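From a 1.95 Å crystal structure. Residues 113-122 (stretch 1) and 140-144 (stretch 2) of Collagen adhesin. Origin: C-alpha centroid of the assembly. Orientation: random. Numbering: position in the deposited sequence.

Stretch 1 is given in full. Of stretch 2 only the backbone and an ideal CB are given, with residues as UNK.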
ATOM      1  N   GLN A 113       4.952   0.572   6.461  1.00 21.93           N
ATOM      2  CA  GLN A 113       5.777  -0.142   5.487  1.00 23.14           C
ATOM      3  C   GLN A 113       7.257   0.183   5.684  1.00 22.60           C
ATOM      4  O   GLN A 113       7.637   1.352   5.780  1.00 22.75           O
ATOM      5  CB  GLN A 113       5.342   0.198   4.057  1.00 23.27           C
ATOM      6  CG  GLN A 113       5.921  -0.724   2.986  1.00 25.41           C
ATOM      7  CD  GLN A 113       5.503  -0.339   1.576  1.00 25.93           C
ATOM      8  OE1 GLN A 113       5.410   0.843   1.238  1.00 31.47           O
ATOM      9  NE2 GLN A 113       5.257  -1.341   0.740  1.00 28.90           N
ATOM     10  N   GLY A 114       8.082  -0.860   5.743  1.00 20.87           N
ATOM     11  CA  GLY A 114       9.522  -0.707   5.933  1.00 22.65           C
ATOM     12  C   GLY A 114      10.311  -0.924   4.657  1.00 24.48           C
ATOM     13  O   GLY A 114      10.075  -1.890   3.928  1.00 23.40           O
ATOM     14  N   ARG A 115      11.254  -0.022   4.394  1.00 23.96           N
ATOM     15  CA  ARG A 115      12.075  -0.074   3.186  1.00 25.39           C
ATOM     16  C   ARG A 115      13.565   0.021   3.499  1.00 26.47           C
ATOM     17  O   ARG A 115      13.979   0.807   4.353  1.00 24.68           O
ATOM     18  CB  ARG A 115      11.681   1.053   2.225  1.00 26.55           C
ATOM     19  CG  ARG A 115      10.438   0.781   1.380  1.00 28.51           C
ATOM     20  CD  ARG A 115      10.739  -0.102   0.165  1.00 37.60           C
ATOM     21  NE  ARG A 115      11.893   0.367  -0.604  1.00 42.26           N
ATOM     22  CZ  ARG A 115      11.851   1.301  -1.553  1.00 42.74           C
ATOM     23  NH1 ARG A 115      10.704   1.892  -1.872  1.00 42.23           N
ATOM     24  NH2 ARG A 115      12.962   1.648  -2.186  1.00 40.66           N
ATOM     25  N   ASN A 116      14.360  -0.788   2.803  1.00 26.97           N
ATOM     26  CA  ASN A 116      15.814  -0.702   2.870  1.00 29.13           C
ATOM     27  C   ASN A 116      16.334   0.026   1.629  1.00 30.40           C
ATOM     28  O   ASN A 116      16.447  -0.563   0.550  1.00 30.65           O
ATOM     29  CB  ASN A 116      16.437  -2.098   2.994  1.00 30.31           C
ATOM     30  CG  ASN A 116      17.855  -2.067   3.554  1.00 32.61           C
ATOM     31  OD1 ASN A 116      18.680  -1.240   3.163  1.00 35.98           O
ATOM     32  ND2 ASN A 116      18.142  -2.985   4.470  1.00 30.54           N
ATOM     33  N   LEU A 117      16.636   1.313   1.795  1.00 30.04           N
ATOM     34  CA  LEU A 117      17.006   2.185   0.678  1.00 30.96           C
ATOM     35  C   LEU A 117      18.410   1.919   0.137  1.00 33.18           C
ATOM     36  O   LEU A 117      18.613   1.882  -1.078  1.00 33.28           O
ATOM     37  CB  LEU A 117      16.864   3.663   1.074  1.00 30.26           C
ATOM     38  CG  LEU A 117      15.477   4.204   1.443  1.00 29.73           C
ATOM     39  CD1 LEU A 117      15.601   5.577   2.088  1.00 30.30           C
ATOM     40  CD2 LEU A 117      14.547   4.263   0.234  1.00 31.71           C
ATOM     41  N   THR A 118      19.369   1.734   1.041  1.00 34.72           N
ATOM     42  CA  THR A 118      20.769   1.520   0.662  1.00 36.99           C
ATOM     43  C   THR A 118      21.071   0.074   0.258  1.00 38.70           C
ATOM     44  O   THR A 118      22.131  -0.202  -0.312  1.00 39.44           O
ATOM     45  CB  THR A 118      21.740   1.958   1.784  1.00 36.17           C
ATOM     46  OG1 THR A 118      21.310   1.414   3.038  1.00 35.48           O
ATOM     47  CG2 THR A 118      21.797   3.476   1.885  1.00 35.69           C
ATOM     48  N   GLN A 119      20.132  -0.830   0.546  1.00 41.08           N
ATOM     49  CA  GLN A 119      20.270  -2.268   0.272  1.00 43.50           C
ATOM     50  C   GLN A 119      21.544  -2.829   0.910  1.00 44.71           C
ATOM     51  O   GLN A 119      22.520  -3.141   0.219  1.00 45.35           O
ATOM     52  CB  GLN A 119      20.227  -2.560  -1.239  1.00 43.79           C
ATOM     53  CG  GLN A 119      18.975  -2.055  -1.963  1.00 46.17           C
ATOM     54  CD  GLN A 119      17.721  -2.852  -1.633  1.00 49.62           C
ATOM     55  OE1 GLN A 119      17.787  -4.031  -1.278  1.00 49.98           O
ATOM     56  NE2 GLN A 119      16.565  -2.208  -1.759  1.00 48.44           N
ATOM     57  N   THR A 120      21.520  -2.952   2.234  1.00 46.02           N
ATOM     58  CA  THR A 120      22.717  -3.282   3.008  1.00 46.59           C
ATOM     59  C   THR A 120      22.497  -4.401   4.031  1.00 47.71           C
ATOM     60  O   THR A 120      21.359  -4.735   4.370  1.00 47.10           O
ATOM     61  CB  THR A 120      23.290  -2.019   3.711  1.00 47.11           C
ATOM     62  OG1 THR A 120      24.494  -2.356   4.411  1.00 46.24           O
ATOM     63  CG2 THR A 120      22.280  -1.426   4.691  1.00 45.57           C
ATOM     64  N   ASN A 121      23.603  -4.969   4.511  1.00 48.55           N
ATOM     65  CA  ASN A 121      23.580  -6.020   5.528  1.00 49.56           C
ATOM     66  C   ASN A 121      24.471  -5.683   6.729  1.00 49.90           C
ATOM     67  O   ASN A 121      24.961  -6.579   7.422  1.00 50.48           O
ATOM     68  CB  ASN A 121      24.006  -7.365   4.920  1.00 49.67           C
ATOM     69  CG  ASN A 121      23.172  -7.756   3.711  1.00 50.61           C
ATOM     70  OD1 ASN A 121      23.706  -7.964   2.621  1.00 51.36           O
ATOM     71  ND2 ASN A 121      21.860  -7.860   3.897  1.00 49.91           N
ATOM     72  N   THR A 122      24.662  -4.388   6.978  1.00 49.94           N
ATOM     73  CA  THR A 122      25.602  -3.917   8.002  1.00 50.07           C
ATOM     74  C   THR A 122      24.942  -3.714   9.376  1.00 50.14           C
ATOM     75  O   THR A 122      25.341  -2.835  10.146  1.00 51.18           O
ATOM     76  CB  THR A 122      26.340  -2.625   7.546  1.00 49.86           C
ATOM     77  OG1 THR A 122      26.485  -2.626   6.120  1.00 48.22           O
ATOM     78  CG2 THR A 122      27.722  -2.532   8.186  1.00 49.29           C
ATOM     79  N   UNK A 140      13.798  -4.304  12.174  1.00 23.95           N
ATOM     80  CA  UNK A 140      14.850  -4.776  11.276  1.00 25.75           C
ATOM     81  C   UNK A 140      14.290  -5.008   9.872  1.00 25.36           C
ATOM     82  O   UNK A 140      13.400  -5.841   9.678  1.00 24.78           O
ATOM     83  CB  UNK A 140      15.480  -6.061  11.817  1.00 25.75           C
ATOM     84  N   UNK A 141      14.815  -4.260   8.904  1.00 26.32           N
ATOM     85  CA  UNK A 141      14.375  -4.362   7.513  1.00 26.67           C
ATOM     86  C   UNK A 141      15.485  -4.959   6.644  1.00 28.26           C
ATOM     87  O   UNK A 141      16.488  -4.300   6.360  1.00 25.66           O
ATOM     88  CB  UNK A 141      13.962  -2.989   6.979  1.00 26.67           C
ATOM     89  N   UNK A 142      15.294  -6.211   6.233  1.00 29.79           N
ATOM     90  CA  UNK A 142      16.259  -6.915   5.389  1.00 34.36           C
ATOM     91  C   UNK A 142      16.210  -6.398   3.953  1.00 36.73           C
ATOM     92  O   UNK A 142      15.152  -5.988   3.471  1.00 37.57           O
ATOM     93  CB  UNK A 142      15.991  -8.421   5.415  1.00 34.36           C
ATOM     94  N   UNK A 143      17.359  -6.424   3.279  1.00 38.95           N
ATOM     95  CA  UNK A 143      17.476  -5.915   1.911  1.00 40.49           C
ATOM     96  C   UNK A 143      16.782  -6.820   0.887  1.00 41.49           C
ATOM     97  O   UNK A 143      16.524  -7.997   1.157  1.00 40.32           O
ATOM     98  CB  UNK A 143      18.952  -5.759   1.541  1.00 40.49           C
ATOM     99  N   UNK A 144      16.485  -6.258  -0.282  1.00 42.62           N
ATOM    100  CA  UNK A 144      15.841  -6.994  -1.368  1.00 44.22           C
ATOM    101  C   UNK A 144      16.830  -7.918  -2.075  1.00 44.10           C
ATOM    102  O   UNK A 144      17.966  -7.533  -2.356  1.00 43.40           O
ATOM    103  CB  UNK A 144      15.222  -6.021  -2.374  1.00 44.22           C
TER

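Position 140 lies in a strand, with phi/psi of -93/118, and no atom of stretch 1 comes within 5.5 Å of its ideal CB. Stretch 1 therefore sets no preference, although an extended backbone tolerates beta-branched residues well. The residue is Thr140, with chi1 in the m well, and it makes no contact with stretch 1.

At position 141 the strand continues (-112/107) and CA-to-CB points toward stretch 1. What lies there is mostly backbone: the ideal CB is 4.6 Å from Arg115 O, 4.7 Å from Asn116 N and 4.8 Å from Gly114 C. Gly114 has no side chain, which leaves room above its main chain. A small or medium aliphatic side chain such as valine, isoleucine or alanine would suit, and threonine is possible. The residue is Val141, chi1 t. Its CG1 packs 3.8 Å from Arg115 C and 3.9 Å from Gly114 O, and lies 4.1 Å from Asn116 CB. A CB on Gly114 would stand only 3.1 Å from Val141 CG2, so the bare glycine backbone accommodates the valine. Independently of side-chain identity, Asn116 ND2 donates a hydrogen bond to Val141 O (2.8 Å), while Asn116 OD1 accepts weak bonds from the backbone N atoms of Gln119 and Thr120.

Position 142 points away, with nothing of stretch 1 within 5.5 Å of its ideal CB, so many residues could be accepted. It is His142, whose ring nitrogens are hydrogen-bonded elsewhere in the structure.

Position 143 points toward the loop of stretch 1. Its ideal CB is 3.5 Å from Gln119 OE1, 3.9 Å from Thr120 O and 4.1 Å from Asn116 ND2, and farther out the side-chain amide of Asn121 offers an oxygen. A long, flexible donor is favoured; lysine or arginine would fit, and glutamine is conceivable. The residue is Lys143, whose side chain leaves CA with chi1 p and then runs through two t torsions before turning at chi4 (m). Its NZ donates a hydrogen bond to Asn121 OD1 (2.8 Å). Lys143 has the largest covered area of the contact, 102 Å².

At position 144 CA-to-CB points sideways, and the ideal CB is 3.4 Å from Gln119 OE1. The main interaction belongs to the backbone: the N of position 144 lies 2.8 Å from Gln119 OE1 and donates a hydrogen bond to it, whatever the side chain. Small or polar side chains would suit. The residue is Ser144; its chi1 is t and OG has no hydrogen bond to stretch 1.

Stretch 2 140-144: TVHKS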
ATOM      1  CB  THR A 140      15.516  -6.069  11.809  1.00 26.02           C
ATOM      2  OG1 THR A 140      15.890  -5.887  13.181  1.00 28.23           O
ATOM      3  CG2 THR A 140      16.756  -6.419  10.997  1.00 27.14           C
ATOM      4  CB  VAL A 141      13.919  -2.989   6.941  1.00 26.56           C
ATOM      5  CG1 VAL A 141      13.367  -3.147   5.527  1.00 26.12           C
ATOM      6  CG2 VAL A 141      12.876  -2.342   7.845  1.00 28.51           C
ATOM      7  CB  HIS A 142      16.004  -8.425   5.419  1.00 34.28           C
ATOM      8  CG  HIS A 142      16.015  -9.013   6.796  1.00 35.72           C
ATOM      9  ND1 HIS A 142      17.180  -9.330   7.462  1.00 38.08           N
ATOM     10  CD2 HIS A 142      15.002  -9.344   7.633  1.00 37.81           C
ATOM     11  CE1 HIS A 142      16.884  -9.829   8.649  1.00 38.41           C
ATOM     12  NE2 HIS A 142      15.569  -9.848   8.778  1.00 37.68           N
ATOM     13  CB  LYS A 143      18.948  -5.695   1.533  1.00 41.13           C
ATOM     14  CG  LYS A 143      19.735  -6.968   1.238  1.00 41.77           C
ATOM     15  CD  LYS A 143      21.109  -6.650   0.663  1.00 42.09           C
ATOM     16  CE  LYS A 143      21.685  -7.835  -0.105  1.00 45.13           C
ATOM     17  NZ  LYS A 143      21.961  -9.016   0.763  1.00 47.69           N
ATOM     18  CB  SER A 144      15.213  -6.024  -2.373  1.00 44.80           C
ATOM     19  OG  SER A 144      14.501  -6.720  -3.382  1.00 47.74           O
TER
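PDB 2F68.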